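Long-range contacts in 5,10-methylenetetrahydrofolate dehydrogenase (Bombyx mori, PDB 5ZF1), which probably catalyses the NADP+-dependent oxidation of 5,10-methylenetetrahydrofolate to 5,10-methenyltetrahydrofolate in one-carbon metabolism: residues P33-I38 / G93-L98; D155-N160 / G189-V194; I237-I242 / V255-Y260. All blocks are in the same frame, centred on the assembly; numbering follows the deposited sequence. Where two conformers were deposited one is given.

Contact 1: residues P33-I38 / G93-L98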
ATOM      1  N   PRO B  33      12.295  -9.199  25.737  1.00 24.15           N
ATOM      2  CA  PRO B  33      11.225  -9.491  24.772  1.00 23.60           C
ATOM      3  C   PRO B  33      11.016 -10.984  24.607  1.00 25.37           C
ATOM      4  O   PRO B  33      11.971 -11.763  24.607  1.00 26.54           O
ATOM      5  CB  PRO B  33      11.743  -8.859  23.470  1.00 22.68           C
ATOM      6  CG  PRO B  33      12.770  -7.886  23.867  1.00 23.55           C
ATOM      7  CD  PRO B  33      13.399  -8.437  25.141  1.00 22.62           C
ATOM      8  N   THR B  34       9.754 -11.379  24.427  1.00 23.30           N
ATOM      9  CA  THR B  34       9.377 -12.778  24.269  1.00 23.68           C
ATOM     10  C   THR B  34       8.646 -12.975  22.951  1.00 28.77           C
ATOM     11  O   THR B  34       7.820 -12.143  22.567  1.00 25.84           O
ATOM     12  CB  THR B  34       8.477 -13.234  25.413  1.00 28.99           C
ATOM     13  OG1 THR B  34       7.291 -12.433  25.425  1.00 28.60           O
ATOM     14  CG2 THR B  34       9.205 -13.085  26.758  1.00 27.45           C
ATOM     15  N   ILE B  35       8.948 -14.084  22.276  1.00 24.76           N
ATOM     16  CA  ILE B  35       8.304 -14.457  21.021  1.00 22.75           C
ATOM     17  C   ILE B  35       7.825 -15.902  21.106  1.00 28.96           C
ATOM     18  O   ILE B  35       8.500 -16.771  21.673  1.00 26.03           O
ATOM     19  CB  ILE B  35       9.240 -14.248  19.809  1.00 26.03           C
ATOM     20  CG1 ILE B  35       8.529 -14.635  18.510  1.00 31.98           C
ATOM     21  CG2 ILE B  35      10.533 -15.021  19.945  1.00 29.74           C
ATOM     22  CD1 ILE B  35       9.341 -14.360  17.274  1.00 36.05           C
ATOM     23  N   ARG B  36       6.645 -16.152  20.549  1.00 25.21           N
ATOM     24  CA  ARG B  36       6.091 -17.492  20.413  1.00 26.92           C
ATOM     25  C   ARG B  36       5.913 -17.767  18.932  1.00 32.76           C
ATOM     26  O   ARG B  36       5.265 -16.984  18.229  1.00 30.60           O
ATOM     27  CB  ARG B  36       4.759 -17.615  21.148  1.00 30.67           C
ATOM     28  CG  ARG B  36       4.837 -17.246  22.618  1.00 32.45           C
ATOM     29  CD  ARG B  36       5.612 -18.301  23.417  1.00 38.96           C
ATOM     30  NE  ARG B  36       5.718 -17.935  24.829  1.00 37.59           N
ATOM     31  CZ  ARG B  36       6.801 -17.411  25.394  1.00 38.43           C
ATOM     32  NH1 ARG B  36       7.899 -17.196  24.678  1.00 34.45           N
ATOM     33  NH2 ARG B  36       6.787 -17.109  26.684  1.00 39.68           N
ATOM     34  N   CYS B  37       6.501 -18.856  18.454  1.00 28.46           N
ATOM     35  CA  CYS B  37       6.413 -19.253  17.054  0.80 29.59           C
ATOM     36  C   CYS B  37       5.546 -20.500  16.950  1.00 36.34           C
ATOM     37  O   CYS B  37       5.904 -21.551  17.495  1.00 35.76           O
ATOM     38  CB  CYS B  37       7.802 -19.518  16.469  0.80 33.66           C
ATOM     39  SG  CYS B  37       8.950 -18.117  16.554  0.80 35.11           S
ATOM     40  N   ILE B  38       4.421 -20.388  16.241  1.00 29.22           N
ATOM     41  CA  ILE B  38       3.509 -21.509  16.057  1.00 34.22           C
ATOM     42  C   ILE B  38       3.902 -22.245  14.787  1.00 31.41           C
ATOM     43  O   ILE B  38       4.045 -21.633  13.719  1.00 32.18           O
ATOM     44  CB  ILE B  38       2.049 -21.036  15.996  1.00 32.49           C
ATOM     45  CG1 ILE B  38       1.631 -20.445  17.334  1.00 33.15           C
ATOM     46  CG2 ILE B  38       1.133 -22.192  15.619  1.00 41.62           C
ATOM     47  CD1 ILE B  38       0.241 -19.839  17.321  1.00 36.21           C
ATOM     48  N   GLY B  93       5.459 -11.117  21.312  1.00 23.11           N
ATOM     49  CA  GLY B  93       5.400 -11.302  19.876  1.00 24.93           C
ATOM     50  C   GLY B  93       4.868 -12.661  19.496  1.00 28.87           C
ATOM     51  O   GLY B  93       5.157 -13.657  20.162  1.00 28.16           O
ATOM     52  N   ILE B  94       4.079 -12.717  18.429  1.00 22.73           N
ATOM     53  CA  ILE B  94       3.490 -13.955  17.943  1.00 25.36           C
ATOM     54  C   ILE B  94       3.807 -14.080  16.464  1.00 30.06           C
ATOM     55  O   ILE B  94       3.569 -13.141  15.695  1.00 25.54           O
ATOM     56  CB  ILE B  94       1.967 -14.000  18.153  1.00 24.19           C
ATOM     57  CG1 ILE B  94       1.612 -13.911  19.638  1.00 29.60           C
ATOM     58  CG2 ILE B  94       1.393 -15.267  17.509  1.00 23.16           C
ATOM     59  CD1 ILE B  94       0.217 -13.331  19.916  1.00 29.95           C
ATOM     60  N   LEU B  95       4.341 -15.233  16.073  1.00 21.31           N
ATOM     61  CA  LEU B  95       4.585 -15.570  14.677  1.00 24.67           C
ATOM     62  C   LEU B  95       3.891 -16.882  14.354  1.00 31.44           C
ATOM     63  O   LEU B  95       3.874 -17.800  15.175  1.00 30.12           O
ATOM     64  CB  LEU B  95       6.077 -15.738  14.377  1.00 30.87           C
ATOM     65  CG  LEU B  95       7.059 -14.583  14.244  1.00 36.71           C
ATOM     66  CD1 LEU B  95       8.419 -15.147  13.831  1.00 37.73           C
ATOM     67  CD2 LEU B  95       6.574 -13.544  13.234  1.00 31.67           C
ATOM     68  N   VAL B  96       3.335 -16.974  13.153  1.00 29.38           N
ATOM     69  CA  VAL B  96       2.868 -18.246  12.607  1.00 29.13           C
ATOM     70  C   VAL B  96       3.754 -18.582  11.417  1.00 30.44           C
ATOM     71  O   VAL B  96       3.854 -17.798  10.465  1.00 32.02           O
ATOM     72  CB  VAL B  96       1.382 -18.186  12.216  1.00 28.23           C
ATOM     73  CG1 VAL B  96       0.922 -19.527  11.653  1.00 30.82           C
ATOM     74  CG2 VAL B  96       0.549 -17.819  13.430  1.00 28.15           C
ATOM     75  N   GLN B  97       4.426 -19.730  11.480  1.00 34.15           N
ATOM     76  CA  GLN B  97       5.280 -20.152  10.373  1.00 40.47           C
ATOM     77  C   GLN B  97       4.431 -20.378   9.125  1.00 53.89           C
ATOM     78  O   GLN B  97       3.404 -21.064   9.173  1.00 43.05           O
ATOM     79  CB  GLN B  97       6.041 -21.426  10.741  1.00 44.28           C
ATOM     80  CG  GLN B  97       6.984 -21.943   9.663  1.00 53.79           C
ATOM     81  CD  GLN B  97       8.108 -20.973   9.363  1.00 51.12           C
ATOM     82  OE1 GLN B  97       8.776 -20.484  10.271  1.00 49.91           O
ATOM     83  NE2 GLN B  97       8.333 -20.701   8.083  1.00 54.15           N
ATOM     84  N   LEU B  98       4.892 -19.833   7.994  1.00 53.27           N
ATOM     85  CA  LEU B  98       4.015 -19.601   6.851  1.00 60.59           C
ATOM     86  C   LEU B  98       4.032 -20.675   5.764  1.00 68.52           C
ATOM     87  O   LEU B  98       4.036 -20.345   4.571  1.00 75.49           O
ATOM     88  CB  LEU B  98       4.341 -18.247   6.219  1.00 66.06           C
ATOM     89  CG  LEU B  98       3.116 -17.632   5.554  1.00 56.58           C
ATOM     90  CD1 LEU B  98       1.957 -17.706   6.534  1.00 58.69           C
ATOM     91  CD2 LEU B  98       3.385 -16.208   5.114  1.00 58.57           C
TER
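Arg36 O is gripped by two groups of the neighbouring strand: Leu95 N donates to it at 2.9 Å in a nearly straight bond, and Ile94 CA brings a CA-H...O contact at 3.5 Å. Bonds of the same kind as the first continue along the pair: Leu95 O accepts from Ile38 N at 2.9 Å and Ile38 O from Gln97 N at 3.0 Å, whereas the bond from Gly93 N to Thr34 O is weak. The strands run parallel, 18° apart, and form part of the parallel three-stranded sheet of the alpha/beta catalytic domain, in which 34-40 is the middle strand and 93-96 an outer one; the chain between them passes through helix 44-60, strand 63-69 and helix 75-87. On one face Ile35 and Leu95 cross obliquely. Ile35 CG1 stands anti to its backbone N (chi1 -179°) and chi2 is extended (176°), which carries Ile35 CD1 to 3.7 Å from Leu95 CD1; helix 277-298 packs on both residues. The other face carries Ile94 and Ile38, which rest on Leu85 of helix 75-87. Beyond the last bond, Gln97 CB lies 3.6 Å from Ile38 O, while Gln97 OE1 is hydrogen-bonded to Lys53 of helix 44-60.

Contact 2: residues D155-N160 / G189-V194; sequences DTFGRN and GMDATV. With EDO (1,2-ethanediol), chain I.
Thr156 and Met190 meet where the loop entering strand 160-164 of the Rossmann-type NAD(P)-binding domain runs beside the approach to strand 193-197, an edge strand of the parallel sheet within this chain. Three direct hydrogen bonds join the segments. Thr156 OG1 donates to Met190 O at 2.9 Å, its hydroxyl lying between the backbone N and the carbonyl carbon (chi1 57°). Thr156 OG1 in turn accepts from O1 of a 1,2-ethanediol, probably from the crystallisation liquor, at 2.8 Å. Gly158 N reaches Asp191 O at 2.9 Å along a straight N-H (173°), although it sits well above the carbonyl plane. Gly158 has the positive phi expected at the third position of the type II turn Thr156-Arg159. Thr193 N donates to Arg159 O at 2.8 Å, beside the single parallel bridge between Asn160 and Thr193.

Van der Waals contact includes Phe157 and Asp191, whose side chains lie alongside one another and point the same way. Phe157 CD2 comes to 3.5 Å from Asp191 CB, with ring and carboxylate planes 59° apart.

Ionic and interface contacts continue into the second subunit. Asp191 forms a salt bridge with Arg166 of that subunit, the Phe157 ring meets its Tyr200, and Val194 pairs antiparallel with one of its strands, carrying the sheet across the dimer.

Asn160 ND2 is bonded to Asn212 O, and Thr193 OG1 to Thr201 of the second subunit. One water bridges the far end of the contact. It donates to Gly158 O at 2.8 Å and to Asn160 OD1 at 2.7 Å, and accepts from Thr193 OG1 at 2.6 Å.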
ATOM      1  N   ASP B 155      22.467   4.879  -2.540  1.00 16.01           N
ATOM      2  CA  ASP B 155      21.628   6.057  -2.690  1.00 17.45           C
ATOM      3  C   ASP B 155      20.279   5.673  -3.280  1.00 19.57           C
ATOM      4  O   ASP B 155      20.213   5.061  -4.352  1.00 21.87           O
ATOM      5  CB  ASP B 155      22.334   7.071  -3.568  1.00 21.37           C
ATOM      6  CG  ASP B 155      23.609   7.532  -2.924  1.00 19.02           C
ATOM      7  OD1 ASP B 155      23.467   8.135  -1.855  1.00 21.52           O
ATOM      8  OD2 ASP B 155      24.702   7.238  -3.437  1.00 26.02           O
ATOM      9  N   THR B 156      19.211   6.031  -2.573  1.00 18.57           N
ATOM     10  CA  THR B 156      17.841   5.829  -3.042  1.00 15.34           C
ATOM     11  C   THR B 156      17.139   7.126  -3.406  1.00 16.89           C
ATOM     12  O   THR B 156      16.298   7.132  -4.299  1.00 18.44           O
ATOM     13  CB  THR B 156      17.012   5.111  -1.961  1.00 17.00           C
ATOM     14  OG1 THR B 156      17.040   5.855  -0.727  1.00 20.37           O
ATOM     15  CG2 THR B 156      17.547   3.696  -1.718  1.00 18.58           C
ATOM     16  N   PHE B 157      17.478   8.234  -2.735  1.00 17.41           N
ATOM     17  CA  PHE B 157      16.730   9.476  -2.901  1.00 14.56           C
ATOM     18  C   PHE B 157      16.790   9.983  -4.340  1.00 16.21           C
ATOM     19  O   PHE B 157      17.867  10.331  -4.838  1.00 18.35           O
ATOM     20  CB  PHE B 157      17.309  10.526  -1.934  1.00 14.85           C
ATOM     21  CG  PHE B 157      16.484  11.752  -1.829  1.00 14.53           C
ATOM     22  CD1 PHE B 157      16.560  12.737  -2.807  1.00 12.76           C
ATOM     23  CD2 PHE B 157      15.660  11.950  -0.721  1.00 18.96           C
ATOM     24  CE1 PHE B 157      15.789  13.872  -2.723  1.00 14.79           C
ATOM     25  CE2 PHE B 157      14.900  13.093  -0.624  1.00 20.35           C
ATOM     26  CZ  PHE B 157      14.960  14.046  -1.624  1.00 15.76           C
ATOM     27  N   GLY B 158      15.636  10.007  -5.023  1.00 15.69           N
ATOM     28  CA  GLY B 158      15.595  10.422  -6.407  1.00 15.24           C
ATOM     29  C   GLY B 158      16.203   9.443  -7.392  1.00 16.18           C
ATOM     30  O   GLY B 158      16.337   9.789  -8.564  1.00 19.30           O
ATOM     31  N   ARG B 159      16.563   8.232  -6.959  1.00 16.74           N
ATOM     32  CA  ARG B 159      17.140   7.253  -7.872  1.00 12.00           C
ATOM     33  C   ARG B 159      16.032   6.370  -8.441  1.00 16.89           C
ATOM     34  O   ARG B 159      14.966   6.236  -7.848  1.00 17.43           O
ATOM     35  CB  ARG B 159      18.192   6.394  -7.173  1.00 16.84           C
ATOM     36  CG  ARG B 159      19.640   6.999  -7.221  1.00 15.93           C
ATOM     37  CD  ARG B 159      19.694   8.351  -6.539  1.00 21.50           C
ATOM     38  NE  ARG B 159      21.037   8.938  -6.647  1.00 16.09           N
ATOM     39  CZ  ARG B 159      21.459   9.932  -5.883  1.00 21.91           C
ATOM     40  NH1 ARG B 159      20.657  10.427  -4.951  1.00 19.83           N
ATOM     41  NH2 ARG B 159      22.697  10.392  -6.029  1.00 17.21           N
ATOM     42  N   ASN B 160      16.325   5.754  -9.582  1.00 16.01           N
ATOM     43  CA  ASN B 160      15.386   4.845 -10.263  1.00 16.54           C
ATOM     44  C   ASN B 160      15.512   3.445  -9.673  1.00 14.98           C
ATOM     45  O   ASN B 160      16.564   2.807  -9.800  1.00 18.03           O
ATOM     46  CB  ASN B 160      15.697   4.799 -11.761  1.00 16.19           C
ATOM     47  CG  ASN B 160      15.329   6.071 -12.489  1.00 22.61           C
ATOM     48  OD1 ASN B 160      14.703   6.974 -11.938  1.00 21.01           O
ATOM     49  ND2 ASN B 160      15.720   6.143 -13.758  1.00 26.25           N
ATOM     50  N   GLY B 189      11.910   6.514   5.141  1.00 55.43           N
ATOM     51  CA  GLY B 189      11.747   7.238   3.896  1.00 50.99           C
ATOM     52  C   GLY B 189      12.925   7.246   2.950  1.00 34.39           C
ATOM     53  O   GLY B 189      13.899   7.984   3.132  1.00 42.75           O
ATOM     54  N   MET B 190      12.794   6.466   1.884  1.00 37.75           N
ATOM     55  CA  MET B 190      13.867   6.307   0.919  0.61 25.66           C
ATOM     56  C   MET B 190      13.717   7.187  -0.314  1.00 21.13           C
ATOM     57  O   MET B 190      14.731   7.521  -0.936  1.00 20.12           O
ATOM     58  CB  MET B 190      13.959   4.838   0.504  0.61 23.25           C
ATOM     59  CG  MET B 190      13.668   3.913   1.660  0.61 27.13           C
ATOM     60  SD  MET B 190      14.533   2.359   1.466  0.61 24.41           S
ATOM     61  CE  MET B 190      16.180   2.787   2.010  0.61 32.29           C
ATOM     62  N   ASP B 191      12.491   7.561  -0.689  1.00 17.18           N
ATOM     63  CA  ASP B 191      12.262   8.588  -1.711  1.00 16.91           C
ATOM     64  C   ASP B 191      12.835   8.205  -3.075  1.00 16.45           C
ATOM     65  O   ASP B 191      13.166   9.064  -3.882  1.00 17.79           O
ATOM     66  CB  ASP B 191      12.829   9.952  -1.252  1.00 15.60           C
ATOM     67  CG  ASP B 191      11.939  10.630  -0.221  1.00 21.69           C
ATOM     68  OD1 ASP B 191      10.784  10.935  -0.577  1.00 20.87           O
ATOM     69  OD2 ASP B 191      12.372  10.851   0.947  1.00 22.97           O
ATOM     70  N   ALA B 192      12.910   6.916  -3.376  1.00 17.44           N
ATOM     71  CA  ALA B 192      13.246   6.503  -4.732  1.00 15.88           C
ATOM     72  C   ALA B 192      12.032   6.632  -5.654  1.00 17.00           C
ATOM     73  O   ALA B 192      10.883   6.673  -5.205  1.00 17.75           O
ATOM     74  CB  ALA B 192      13.747   5.060  -4.748  1.00 15.02           C
ATOM     75  N   THR B 193      12.309   6.680  -6.959  1.00 14.86           N
ATOM     76  CA  THR B 193      11.294   6.577  -8.008  1.00 13.84           C
ATOM     77  C   THR B 193      11.176   5.093  -8.354  1.00 17.62           C
ATOM     78  O   THR B 193      12.107   4.521  -8.907  1.00 16.29           O
ATOM     79  CB  THR B 193      11.718   7.381  -9.237  1.00 14.08           C
ATOM     80  OG1 THR B 193      11.943   8.748  -8.866  1.00 18.62           O
ATOM     81  CG2 THR B 193      10.628   7.324 -10.329  1.00 16.22           C
ATOM     82  N   VAL B 194      10.033   4.470  -8.062  1.00 15.82           N
ATOM     83  CA  VAL B 194       9.943   3.006  -8.043  1.00 13.82           C
ATOM     84  C   VAL B 194       9.070   2.555  -9.197  1.00 15.42           C
ATOM     85  O   VAL B 194       7.977   3.090  -9.381  1.00 15.83           O
ATOM     86  CB  VAL B 194       9.350   2.500  -6.718  1.00 18.79           C
ATOM     87  CG1 VAL B 194       9.169   0.994  -6.746  1.00 15.59           C
ATOM     88  CG2 VAL B 194      10.250   2.866  -5.546  1.00 14.56           C
TER
HETATM   89  C1  EDO I 405      18.210   6.803   2.806  0.84 40.46           C
HETATM   90  O1  EDO I 405      18.153   5.771   1.802  0.84 34.27           O
HETATM   91  C2  EDO I 405      17.108   7.837   2.585  0.84 43.06           C
HETATM   92  O2  EDO I 405      17.512   8.803   1.606  0.84 30.37           O
HETATM   93  O   HOH W   1      14.142   9.043 -10.221  1.00 17.79           O

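Contact 3: residues I237-I242 / V255-Y260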
ATOM      1  N   ILE B 237      22.177  -4.465  -7.358  1.00 22.03           N
ATOM      2  CA  ILE B 237      21.322  -5.617  -7.629  1.00 20.19           C
ATOM      3  C   ILE B 237      21.156  -6.399  -6.338  1.00 23.19           C
ATOM      4  O   ILE B 237      22.137  -6.910  -5.784  1.00 24.57           O
ATOM      5  CB  ILE B 237      21.912  -6.509  -8.732  1.00 21.92           C
ATOM      6  CG1 ILE B 237      22.334  -5.678  -9.948  1.00 24.71           C
ATOM      7  CG2 ILE B 237      20.942  -7.673  -9.074  1.00 24.93           C
ATOM      8  CD1 ILE B 237      21.198  -5.125 -10.756  1.00 25.07           C
ATOM      9  N   ILE B 238      19.917  -6.521  -5.866  1.00 21.35           N
ATOM     10  CA  ILE B 238      19.611  -7.322  -4.684  1.00 20.43           C
ATOM     11  C   ILE B 238      18.648  -8.428  -5.089  1.00 21.44           C
ATOM     12  O   ILE B 238      17.527  -8.149  -5.539  1.00 20.13           O
ATOM     13  CB  ILE B 238      19.018  -6.478  -3.555  1.00 24.09           C
ATOM     14  CG1 ILE B 238      20.079  -5.487  -3.059  1.00 26.61           C
ATOM     15  CG2 ILE B 238      18.518  -7.389  -2.417  1.00 25.44           C
ATOM     16  CD1 ILE B 238      19.545  -4.406  -2.153  1.00 30.29           C
ATOM     17  N   ASP B 239      19.093  -9.678  -4.930  1.00 20.41           N
ATOM     18  CA  ASP B 239      18.272 -10.864  -5.137  1.00 24.04           C
ATOM     19  C   ASP B 239      17.686 -11.302  -3.798  1.00 23.14           C
ATOM     20  O   ASP B 239      18.416 -11.740  -2.905  1.00 21.34           O
ATOM     21  CB  ASP B 239      19.113 -11.966  -5.790  1.00 22.53           C
ATOM     22  CG  ASP B 239      18.283 -13.138  -6.267  1.00 32.95           C
ATOM     23  OD1 ASP B 239      17.074 -13.176  -5.973  1.00 26.35           O
ATOM     24  OD2 ASP B 239      18.849 -14.023  -6.955  1.00 33.65           O
ATOM     25  N   VAL B 240      16.358 -11.200  -3.660  1.00 22.13           N
ATOM     26  CA  VAL B 240      15.723 -11.504  -2.378  1.00 19.63           C
ATOM     27  C   VAL B 240      15.782 -13.005  -2.088  1.00 32.64           C
ATOM     28  O   VAL B 240      15.775 -13.421  -0.922  1.00 33.18           O
ATOM     29  CB  VAL B 240      14.278 -10.959  -2.359  1.00 21.58           C
ATOM     30  CG1 VAL B 240      13.602 -11.267  -1.046  1.00 26.89           C
ATOM     31  CG2 VAL B 240      14.294  -9.452  -2.591  1.00 30.19           C
ATOM     32  N   GLY B 241      15.887 -13.832  -3.125  1.00 28.27           N
ATOM     33  CA  GLY B 241      16.005 -15.264  -2.936  1.00 34.99           C
ATOM     34  C   GLY B 241      14.689 -15.999  -2.815  1.00 36.32           C
ATOM     35  O   GLY B 241      14.659 -17.093  -2.240  1.00 39.17           O
ATOM     36  N   ILE B 242      13.599 -15.415  -3.307  1.00 35.61           N
ATOM     37  CA  ILE B 242      12.305 -16.089  -3.369  1.00 38.20           C
ATOM     38  C   ILE B 242      12.291 -16.957  -4.617  1.00 37.19           C
ATOM     39  O   ILE B 242      12.949 -16.652  -5.614  1.00 41.18           O
ATOM     40  CB  ILE B 242      11.146 -15.067  -3.370  1.00 38.76           C
ATOM     41  CG1 ILE B 242      11.298 -14.046  -2.235  1.00 39.65           C
ATOM     42  CG2 ILE B 242       9.794 -15.766  -3.253  1.00 37.35           C
ATOM     43  CD1 ILE B 242      11.590 -14.654  -0.871  1.00 43.72           C
ATOM     44  N   VAL B 255      16.421 -20.935  -5.753  1.00 60.21           N
ATOM     45  CA  VAL B 255      17.332 -20.653  -6.853  1.00 59.29           C
ATOM     46  C   VAL B 255      17.769 -19.191  -6.768  1.00 63.32           C
ATOM     47  O   VAL B 255      17.373 -18.453  -5.863  1.00 59.02           O
ATOM     48  CB  VAL B 255      16.698 -20.952  -8.226  1.00 58.00           C
ATOM     49  N   GLY B 256      18.602 -18.790  -7.726  1.00 57.47           N
ATOM     50  CA  GLY B 256      19.039 -17.413  -7.839  1.00 43.85           C
ATOM     51  C   GLY B 256      18.528 -16.799  -9.132  1.00 51.79           C
ATOM     52  O   GLY B 256      18.402 -17.480 -10.152  1.00 55.66           O
ATOM     53  N   ASP B 257      18.246 -15.497  -9.077  1.00 44.39           N
ATOM     54  CA  ASP B 257      17.593 -14.789 -10.171  1.00 40.52           C
ATOM     55  C   ASP B 257      18.554 -13.957 -11.005  1.00 38.57           C
ATOM     56  O   ASP B 257      18.103 -13.155 -11.828  1.00 37.35           O
ATOM     57  CB  ASP B 257      16.498 -13.874  -9.623  1.00 36.44           C
ATOM     58  CG  ASP B 257      15.221 -14.613  -9.318  1.00 47.60           C
ATOM     59  OD1 ASP B 257      15.022 -15.706  -9.888  1.00 50.17           O
ATOM     60  OD2 ASP B 257      14.416 -14.092  -8.514  1.00 50.56           O
ATOM     61  N   VAL B 258      19.861 -14.110 -10.802  1.00 30.78           N
ATOM     62  CA  VAL B 258      20.857 -13.223 -11.388  1.00 34.12           C
ATOM     63  C   VAL B 258      21.954 -14.057 -12.031  1.00 35.30           C
ATOM     64  O   VAL B 258      22.421 -15.047 -11.454  1.00 38.07           O
ATOM     65  CB  VAL B 258      21.448 -12.260 -10.334  1.00 35.77           C
ATOM     66  CG1 VAL B 258      22.442 -11.290 -10.977  1.00 30.78           C
ATOM     67  CG2 VAL B 258      20.336 -11.488  -9.643  1.00 26.32           C
ATOM     68  N   ASP B 259      22.362 -13.657 -13.233  1.00 31.79           N
ATOM     69  CA  ASP B 259      23.545 -14.223 -13.873  1.00 42.02           C
ATOM     70  C   ASP B 259      24.745 -13.615 -13.160  1.00 40.24           C
ATOM     71  O   ASP B 259      25.351 -12.638 -13.609  1.00 45.50           O
ATOM     72  CB  ASP B 259      23.540 -13.931 -15.369  1.00 42.79           C
ATOM     73  CG  ASP B 259      24.722 -14.553 -16.099  1.00 57.15           C
ATOM     74  OD1 ASP B 259      25.657 -15.055 -15.438  1.00 51.37           O
ATOM     75  OD2 ASP B 259      24.702 -14.548 -17.348  1.00 57.40           O
ATOM     76  N   TYR B 260      25.088 -14.218 -12.016  1.00 38.95           N
ATOM     77  CA  TYR B 260      26.018 -13.585 -11.083  1.00 41.93           C
ATOM     78  C   TYR B 260      27.363 -13.295 -11.737  1.00 45.95           C
ATOM     79  O   TYR B 260      27.890 -12.186 -11.616  1.00 43.09           O
ATOM     80  CB  TYR B 260      26.196 -14.455  -9.841  1.00 43.95           C
ATOM     81  CG  TYR B 260      27.082 -13.819  -8.793  1.00 43.91           C
ATOM     82  CD1 TYR B 260      28.434 -14.121  -8.723  1.00 49.13           C
ATOM     83  CD2 TYR B 260      26.568 -12.902  -7.884  1.00 45.45           C
ATOM     84  CE1 TYR B 260      29.251 -13.536  -7.771  1.00 51.01           C
ATOM     85  CE2 TYR B 260      27.373 -12.309  -6.932  1.00 43.61           C
ATOM     86  CZ  TYR B 260      28.715 -12.631  -6.877  1.00 54.92           C
ATOM     87  OH  TYR B 260      29.524 -12.046  -5.932  1.00 54.72           O
TER
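Asp239, the last residue of strand 236-239, and Asp257 make the nearest backbone approach, their CA atoms 6.4 Å apart, and residues 255-259 are loop, so the contact is carried by a side-chain-to-backbone bond and by side-chain packing, not by sheet pairing. Asp239 CG stands anti to its backbone N (chi1 -170°), placing CG toward the loop. There Asp239 OD2 accepts from Asp257 N at 2.7 Å, with an N-H...O angle of 175° and the donor on the syn side, somewhat out of the carboxylate plane. The other oxygen, Asp239 OD1, closes an Asx turn by accepting from Gly241 N at 3.2 Å, met from above the carboxylate plane. Two residues earlier in the strand, Ile237 CG2 meets Val258 CG2 at 3.9 Å, and Ile270 of the adjoining strand 269-270 packs on both residues. The contact thus fastens the segment leading to helix 260-263 to the C-terminal end of a parallel Rossmann strand, the end where such folds usually bind their dinucleotide. Asp239 OD1 also lies 3.8 Å from Asp257 OD2, the two carboxylate planes being 14° apart. Two backbone N-H groups probably favour the ionised form of Asp239, and this nearby negative charge could raise the pKa of Asp257.

In the fold
The three contacts follow one another along the chain without interleaving. Contact 1 belongs to the catalytic domain, while contacts 2 and 3 share the NAD(P)-binding domain. The centre of contact 1 is about 33 Å from that of contact 2 and about 28 Å from that of contact 3, on the opposite side of the chain's centre from both. Contacts 2 and 3, with centres about 21 Å apart, reach the same six-stranded sheet: contact 2 at 193-197, an outermost strand within this chain, contact 3 at an inner strand, 236-239. Helix 140-151 packs on side chains of both. Contact 2 alone meets the second subunit, so the cofactor-domain sheet supplies part of the dimer interface.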